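Local coordinates for protein probable TonB-dependent receptor (Pseudomonas aeruginosa, PDB 4K3F) that probably binds methionine in the periplasm as the lipid-anchored receptor of an uptake system, and is seen here holding selenomethionine, at residues 40-43 and 44-47; 63-66 and 67-71; 200-203 and 204-208. All coordinates share one frame; numbering follows the deposited sequence.

Contact 1 of 3, residues 40-43 and 44-47; sequences YVQP and NVQV. With MSE (selenomethionine), chain B.
The first turn of helix 42-48, which leads out of the ligand pocket of this periplasmic binding protein fold, is set up where the carbonyl of V41 meets the backbone N-H groups of N44 and V45. V45 N approaches V41 O from 3.2 Å in the carbonyl plane and almost straight, whereas N44 N lies above that plane and makes a more bent bond of 3.0 Å to the same V41 O. Q46 N then donates to Q42 O at 2.8 Å. Proline suits position 43 because the first turn of a helix needs no N-H there for a helical bond.

V41 and V45 meet by their branches, CG1 of V41 lying 3.9 Å from CG2 of V45. The methyl of V45 can do this because CG1 takes the place anti to the backbone N (chi1 172°), leaving CG2 beside that nitrogen. Q42 bends at chi2 (-48°) and runs alongside V45, with NE2 3.9 Å from V45 CB. Asparagine at 44 serves as a tie: its OD1 accepts from N55 and Q58 of strand 54-59. Before the helix, Y40 OH bonds to N173 and lies 3.5 Å from CA of the selenomethionine, while the ligand's methyl carbon CE sits 3.4 Å above the plane of the Y40 ring, over its centre.

Contact 2 of 3, residues 63-66 and 67-71; sequences LDEF and NKAKG
F66 and K70, one helical turn apart, meet through the aromatic face. The aliphatic part of the lysine makes a CH-pi contact, K70 CG standing 3.9 Å from the F66 ring centroid. Bends at chi2 (-47°) and chi4 (-52°) curl the chain back over the same face, which brings K70 NZ to 4.2 Å from that centroid in an off-centre cation-pi interaction. Lysine fits here, since its methylenes shield the ring while the ammonium group ends on the exposed side of the helix.

L63 and N67 are in van der Waals contact, L63 CD1 lying 3.7 Å from the amide nitrogen N67 ND2. The leucine also presses on I199 and V201 of strand 198-202. The amide of N67 is held by residues that follow the helix, OD1 by T72 and ND2 by the carbonyl of L74.

Two waters bridge the polar flank. One donates to D64 OD1, which also pairs with Q60, and accepts from N67 ND2 at 2.9 Å. The other links E65 OE2 to K68 NZ, 2.8 Å from that nitrogen, so these opposite charges, not in direct contact, are joined through a water.

The backbone supplies four consecutive i to i+4 bonds, from N67 N to L63 O (2.8 Å) through K70 N to F66 O (2.9 Å). G71 then leaves the helix with a positive phi of 67°, a conformation that favours glycine. This is the C-terminal end of an amphipathic helix, with L63 and F66 turned into the lobe and lysines and acids facing solvent.

Contact 3 of 3, residues 200-203 and 204-208; sequences LVAR and PDNKD
A salt bridge between R203 and D205 dominates the polar side of this turn. The guanidinium grips the carboxylate side-on, R203 NE reaching OD2 of D205 at 2.8 Å and R203 NH2 reaching OD1 of D205 at 3.1 Å. Both oxygens use their syn lone pairs, and the two flat groups are nearly coplanar, 29° apart. D205 reaches back to the arginine because its CG lies between the backbone N and the carbonyl carbon (chi1 62°).

Backbone bonds shape the turn itself. R203 O accepts N206 N at 3.1 Å, from above the carbonyl plane, and K207 N at 3.0 Å, nearly in line with its C=O. The first closes a type I beta turn over P204 and D205, where the fixed phi of proline suits the second position.

The amide of N206 adds a side-chain to backbone link. Its OD1 takes R203 N at 2.9 Å in the carbonyl plane and lies close to the methyl of A202, a residue small enough to allow this. ND2 donates to the carbonyl of D53 and sits over a face of the guanidinium, 3.6 Å from R203 NH2.

Both the N-H and the C=O of R203 are therefore satisfied as the chain leaves strand 198-202. The carboxylate probably offsets the arginine's charge and fixes the guanidinium's rotation, while NH1 is directed to the carbonyl of V47.

In the fold
All three contacts belong to the part of the fold built on the six-stranded mixed sheet, and they follow one another in series along the chain. Strand 54-59 connects helix 42-48 of contact 1 with helix 60-70 of contact 2, and it pairs antiparallel with strand 198-202, from which contact 3 departs. Centres of contacts 1 and 2 are about 11 Å apart, 1 and 3 about 14 Å, 2 and 3 about 16 Å. They touch directly: N44 ND2 packs 3.4 Å from F66 CG, R203 NH1 lies 3.0 Å from V47 O, and L63 CD2 meets V201 CG2. Only contact 1 contributes a residue to the ligand pocket; the others continue the surrounding lobe outward.

Contact 1 of 3, residues 40-43 and 44-47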
loop_
_atom_site.group_PDB
_atom_site.type_symbol
_atom_site.label_atom_id
_atom_site.label_comp_id
_atom_site.label_asym_id
_atom_site.label_seq_id
_atom_site.Cartn_x
_atom_site.Cartn_y
_atom_site.Cartn_z
ATOM N N TYR A 40 -5.810 5.184 6.006
ATOM C CA TYR A 40 -6.275 4.539 4.809
ATOM C C TYR A 40 -7.771 4.764 4.512
ATOM O O TYR A 40 -8.310 4.181 3.584
ATOM C CB TYR A 40 -6.013 3.049 4.933
ATOM C CG TYR A 40 -4.601 2.530 4.709
ATOM C CD1 TYR A 40 -3.571 3.323 4.214
ATOM C CD2 TYR A 40 -4.324 1.184 4.983
ATOM C CE1 TYR A 40 -2.300 2.780 3.976
ATOM C CE2 TYR A 40 -3.094 0.645 4.719
ATOM C CZ TYR A 40 -2.063 1.427 4.224
ATOM O OH TYR A 40 -0.821 0.832 3.990
ATOM N N VAL A 41 -8.417 5.647 5.259
ATOM C CA VAL A 41 -9.866 5.882 5.088
ATOM C C VAL A 41 -10.145 7.274 4.574
ATOM O O VAL A 41 -10.762 7.460 3.506
ATOM C CB VAL A 41 -10.639 5.590 6.403
ATOM C CG1 VAL A 41 -12.130 5.924 6.281
ATOM C CG2 VAL A 41 -10.463 4.123 6.787
ATOM N N GLN A 42 -9.647 8.275 5.299
ATOM C CA GLN A 42 -9.981 9.661 4.964
ATOM C C GLN A 42 -9.621 10.099 3.535
ATOM O O GLN A 42 -10.377 10.898 2.951
ATOM C CB GLN A 42 -9.435 10.657 6.017
ATOM C CG GLN A 42 -10.019 10.459 7.436
ATOM C CD GLN A 42 -11.557 10.337 7.466
ATOM O OE1 GLN A 42 -12.109 9.370 8.000
ATOM N NE2 GLN A 42 -12.236 11.291 6.881
ATOM N N PRO A 43 -8.513 9.610 2.949
ATOM C CA PRO A 43 -8.254 10.025 1.548
ATOM C C PRO A 43 -9.406 9.672 0.593
ATOM O O PRO A 43 -9.682 10.450 -0.349
ATOM C CB PRO A 43 -6.902 9.341 1.198
ATOM C CG PRO A 43 -6.262 9.156 2.541
ATOM C CD PRO A 43 -7.389 8.818 3.491
ATOM N N ASN A 44 -10.089 8.538 0.824
ATOM C CA ASN A 44 -11.181 8.148 -0.016
ATOM C C ASN A 44 -12.426 8.945 0.316
ATOM O O ASN A 44 -13.145 9.406 -0.560
ATOM C CB ASN A 44 -11.441 6.666 0.131
ATOM C CG ASN A 44 -10.589 5.837 -0.772
ATOM O OD1 ASN A 44 -10.045 6.329 -1.744
ATOM N ND2 ASN A 44 -10.482 4.536 -0.467
ATOM N N VAL A 45 -12.685 9.094 1.609
ATOM C CA VAL A 45 -13.844 9.874 2.080
ATOM C C VAL A 45 -13.767 11.311 1.533
ATOM O O VAL A 45 -14.767 11.853 1.085
ATOM C CB VAL A 45 -13.891 9.918 3.632
ATOM C CG1 VAL A 45 -14.981 10.880 4.093
ATOM C CG2 VAL A 45 -14.081 8.539 4.197
ATOM N N GLN A 46 -12.574 11.914 1.535
ATOM C CA GLN A 46 -12.414 13.299 1.076
ATOM C C GLN A 46 -12.746 13.434 -0.398
ATOM O O GLN A 46 -13.349 14.411 -0.846
ATOM C CB GLN A 46 -10.985 13.779 1.298
ATOM C CG GLN A 46 -10.678 14.024 2.766
ATOM C CD GLN A 46 -11.036 15.413 3.246
ATOM O OE1 GLN A 46 -10.992 16.372 2.502
ATOM N NE2 GLN A 46 -11.329 15.522 4.495
ATOM N N VAL A 47 -12.375 12.427 -1.180
ATOM C CA VAL A 47 -12.675 12.476 -2.621
ATOM C C VAL A 47 -14.169 12.261 -2.897
ATOM O O VAL A 47 -14.791 13.002 -3.671
ATOM C CB VAL A 47 -11.756 11.514 -3.434
ATOM C CG1 VAL A 47 -12.100 11.560 -4.931
ATOM C CG2 VAL A 47 -10.307 11.936 -3.296
HETATM N N MSE B 300 0.854 1.685 0.082
HETATM C CA MSE B 300 0.073 0.550 0.655
HETATM C C MSE B 300 0.632 -0.725 0.034
HETATM O O MSE B 300 0.880 -0.759 -1.176
HETATM O OXT MSE B 300 0.822 -1.726 0.735
HETATM C CB MSE B 300 -1.431 0.684 0.367
HETATM C CG MSE B 300 -2.239 -0.441 0.968
HETATM SE SE MSE B 300 -4.118 -0.305 0.412
HETATM C CE MSE B 300 -4.614 1.264 1.338
#

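Contact 2 of 3, residues 63-66 and 67-71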
loop_
_atom_site.group_PDB
_atom_site.type_symbol
_atom_site.label_atom_id
_atom_site.label_comp_id
_atom_site.label_asym_id
_atom_site.label_seq_id
_atom_site.Cartn_x
_atom_site.Cartn_y
_atom_site.Cartn_z
ATOM N N LEU A 63 -9.355 -0.514 -3.014
ATOM C CA LEU A 63 -10.341 0.409 -3.559
ATOM C C LEU A 63 -11.647 -0.321 -3.776
ATOM O O LEU A 63 -12.725 0.188 -3.469
ATOM C CB LEU A 63 -9.840 1.044 -4.860
ATOM C CG LEU A 63 -10.871 1.905 -5.542
ATOM C CD1 LEU A 63 -11.309 3.088 -4.701
ATOM C CD2 LEU A 63 -10.380 2.332 -6.930
ATOM N N ASP A 64 -11.558 -1.472 -4.435
ATOM C CA ASP A 64 -12.790 -2.192 -4.788
ATOM C C ASP A 64 -13.597 -2.562 -3.518
ATOM O O ASP A 64 -14.860 -2.418 -3.447
ATOM C CB ASP A 64 -12.465 -3.468 -5.576
ATOM C CG ASP A 64 -11.882 -3.200 -6.961
ATOM O OD1 ASP A 64 -11.992 -2.085 -7.475
ATOM O OD2 ASP A 64 -11.309 -4.172 -7.556
ATOM N N GLU A 65 -12.879 -3.067 -2.503
ATOM C CA GLU A 65 -13.483 -3.396 -1.231
ATOM C C GLU A 65 -14.008 -2.165 -0.517
ATOM O O GLU A 65 -15.099 -2.196 0.076
ATOM C CB GLU A 65 -12.463 -4.130 -0.360
ATOM C CG GLU A 65 -12.946 -4.484 1.033
ATOM C CD GLU A 65 -14.208 -5.329 1.089
ATOM O OE1 GLU A 65 -14.536 -6.057 0.119
ATOM O OE2 GLU A 65 -14.837 -5.314 2.165
ATOM N N PHE A 66 -13.252 -1.042 -0.615
ATOM C CA PHE A 66 -13.707 0.205 -0.002
ATOM C C PHE A 66 -15.016 0.681 -0.655
ATOM O O PHE A 66 -15.987 1.011 0.030
ATOM C CB PHE A 66 -12.571 1.240 -0.032
ATOM C CG PHE A 66 -12.804 2.408 0.899
ATOM C CD1 PHE A 66 -13.668 3.420 0.551
ATOM C CD2 PHE A 66 -12.136 2.472 2.102
ATOM C CE1 PHE A 66 -13.886 4.473 1.416
ATOM C CE2 PHE A 66 -12.319 3.541 2.951
ATOM C CZ PHE A 66 -13.217 4.523 2.608
ATOM N N ASN A 67 -15.089 0.711 -1.983
ATOM C CA ASN A 67 -16.334 1.083 -2.636
ATOM C C ASN A 67 -17.495 0.170 -2.287
ATOM O O ASN A 67 -18.639 0.624 -2.119
ATOM C CB ASN A 67 -16.146 1.045 -4.145
ATOM C CG ASN A 67 -15.406 2.272 -4.700
ATOM O OD1 ASN A 67 -15.533 3.408 -4.235
ATOM N ND2 ASN A 67 -14.706 2.046 -5.772
ATOM N N LYS A 68 -17.217 -1.126 -2.197
ATOM C CA LYS A 68 -18.240 -2.078 -1.775
ATOM C C LYS A 68 -18.734 -1.745 -0.354
ATOM O O LYS A 68 -19.943 -1.612 -0.132
ATOM C CB LYS A 68 -17.708 -3.494 -1.833
ATOM C CG LYS A 68 -18.695 -4.547 -1.365
ATOM C CD LYS A 68 -18.058 -5.935 -1.390
ATOM C CE LYS A 68 -19.065 -7.003 -0.985
ATOM N NZ LYS A 68 -19.480 -6.849 0.430
ATOM N N ALA A 69 -17.803 -1.592 0.589
ATOM C CA ALA A 69 -18.166 -1.363 1.979
ATOM C C ALA A 69 -18.894 -0.044 2.195
ATOM O O ALA A 69 -19.827 0.036 2.977
ATOM C CB ALA A 69 -16.964 -1.432 2.861
ATOM N N LYS A 70 -18.440 0.994 1.518
ATOM C CA LYS A 70 -18.981 2.325 1.727
ATOM C C LYS A 70 -20.066 2.758 0.758
ATOM O O LYS A 70 -20.649 3.826 0.921
ATOM C CB LYS A 70 -17.809 3.308 1.675
ATOM C CG LYS A 70 -16.799 3.082 2.756
ATOM C CD LYS A 70 -17.450 2.909 4.122
ATOM C CE LYS A 70 -16.504 3.216 5.263
ATOM N NZ LYS A 70 -15.222 2.480 5.144
ATOM N N GLY A 71 -20.307 1.971 -0.278
ATOM C CA GLY A 71 -21.255 2.323 -1.342
ATOM C C GLY A 71 -20.850 3.507 -2.202
ATOM O O GLY A 71 -21.694 4.284 -2.642
HETATM O O HOH W 1 -14.093 -0.311 -7.373
HETATM O O HOH W 2 -17.687 -5.365 1.990
#

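Contact 3 of 3, residues 200-203 and 204-208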
loop_
_atom_site.group_PDB
_atom_site.type_symbol
_atom_site.label_atom_id
_atom_site.label_comp_id
_atom_site.label_asym_id
_atom_site.label_seq_id
_atom_site.Cartn_x
_atom_site.Cartn_y
_atom_site.Cartn_z
ATOM N N LEU A 200 -3.489 5.960 -8.709
ATOM C CA LEU A 200 -4.111 7.272 -8.607
ATOM C C LEU A 200 -5.619 7.020 -8.756
ATOM O O LEU A 200 -6.017 6.328 -9.685
ATOM C CB LEU A 200 -3.629 8.157 -9.727
ATOM C CG LEU A 200 -4.318 9.496 -9.912
ATOM C CD1 LEU A 200 -4.014 10.389 -8.763
ATOM C CD2 LEU A 200 -3.851 10.165 -11.204
ATOM N N VAL A 201 -6.444 7.629 -7.901
ATOM C CA VAL A 201 -7.884 7.356 -7.829
ATOM C C VAL A 201 -8.602 8.675 -7.878
ATOM O O VAL A 201 -8.174 9.677 -7.261
ATOM C CB VAL A 201 -8.234 6.563 -6.516
ATOM C CG1 VAL A 201 -9.742 6.491 -6.284
ATOM C CG2 VAL A 201 -7.662 5.169 -6.664
ATOM N N ALA A 202 -9.692 8.696 -8.617
ATOM C CA ALA A 202 -10.491 9.913 -8.727
ATOM C C ALA A 202 -11.936 9.542 -8.876
ATOM O O ALA A 202 -12.338 8.520 -8.333
ATOM C CB ALA A 202 -9.935 10.761 -9.882
ATOM N N ARG A 203 -12.728 10.365 -9.543
ATOM C CA ARG A 203 -14.162 10.123 -9.681
ATOM C C ARG A 203 -14.540 10.004 -11.154
ATOM O O ARG A 203 -13.814 10.481 -12.008
ATOM C CB ARG A 203 -14.906 11.314 -9.095
ATOM C CG ARG A 203 -14.696 11.462 -7.586
ATOM C CD ARG A 203 -15.646 12.466 -6.926
ATOM N NE ARG A 203 -15.505 13.757 -7.575
ATOM C CZ ARG A 203 -14.720 14.756 -7.177
ATOM N NH1 ARG A 203 -14.122 14.740 -5.983
ATOM N NH2 ARG A 203 -14.616 15.825 -7.946
ATOM N N PRO A 204 -15.720 9.436 -11.449
ATOM C CA PRO A 204 -16.158 9.497 -12.850
ATOM C C PRO A 204 -16.112 10.872 -13.478
ATOM O O PRO A 204 -15.794 10.989 -14.661
ATOM C CB PRO A 204 -17.572 8.932 -12.795
ATOM C CG PRO A 204 -17.491 7.928 -11.656
ATOM C CD PRO A 204 -16.621 8.609 -10.626
ATOM N N ASP A 205 -16.393 11.925 -12.713
ATOM C CA ASP A 205 -16.458 13.264 -13.248
ATOM C C ASP A 205 -15.131 13.819 -13.731
ATOM O O ASP A 205 -15.112 14.656 -14.649
ATOM C CB ASP A 205 -17.148 14.252 -12.305
ATOM C CG ASP A 205 -16.423 14.430 -10.945
ATOM O OD1 ASP A 205 -15.382 15.147 -10.832
ATOM O OD2 ASP A 205 -16.954 13.818 -9.976
ATOM N N ASN A 206 -14.041 13.350 -13.135
ATOM C CA ASN A 206 -12.710 13.929 -13.418
ATOM C C ASN A 206 -11.615 12.992 -13.860
ATOM O O ASN A 206 -10.512 13.429 -14.168
ATOM C CB ASN A 206 -12.255 14.825 -12.266
ATOM C CG ASN A 206 -12.096 14.053 -10.965
ATOM O OD1 ASN A 206 -12.163 12.816 -10.948
ATOM N ND2 ASN A 206 -11.840 14.765 -9.894
ATOM N N LYS A 207 -11.898 11.706 -13.906
ATOM C CA LYS A 207 -10.900 10.755 -14.347
ATOM C C LYS A 207 -10.310 11.144 -15.711
ATOM O O LYS A 207 -9.121 10.952 -15.938
ATOM C CB LYS A 207 -11.524 9.357 -14.438
ATOM C CG LYS A 207 -10.708 8.339 -15.199
ATOM C CD LYS A 207 -11.134 6.936 -14.860
ATOM C CE LYS A 207 -10.431 5.882 -15.740
ATOM N NZ LYS A 207 -10.706 4.503 -15.198
ATOM N N ASP A 208 -11.170 11.601 -16.611
ATOM C CA ASP A 208 -10.793 11.910 -17.983
ATOM C C ASP A 208 -10.702 13.399 -18.236
ATOM O O ASP A 208 -10.761 13.861 -19.379
ATOM C CB ASP A 208 -11.773 11.243 -18.929
ATOM C CG ASP A 208 -11.713 9.711 -18.814
ATOM O OD1 ASP A 208 -10.627 9.197 -18.959
ATOM O OD2 ASP A 208 -12.737 9.083 -18.542
#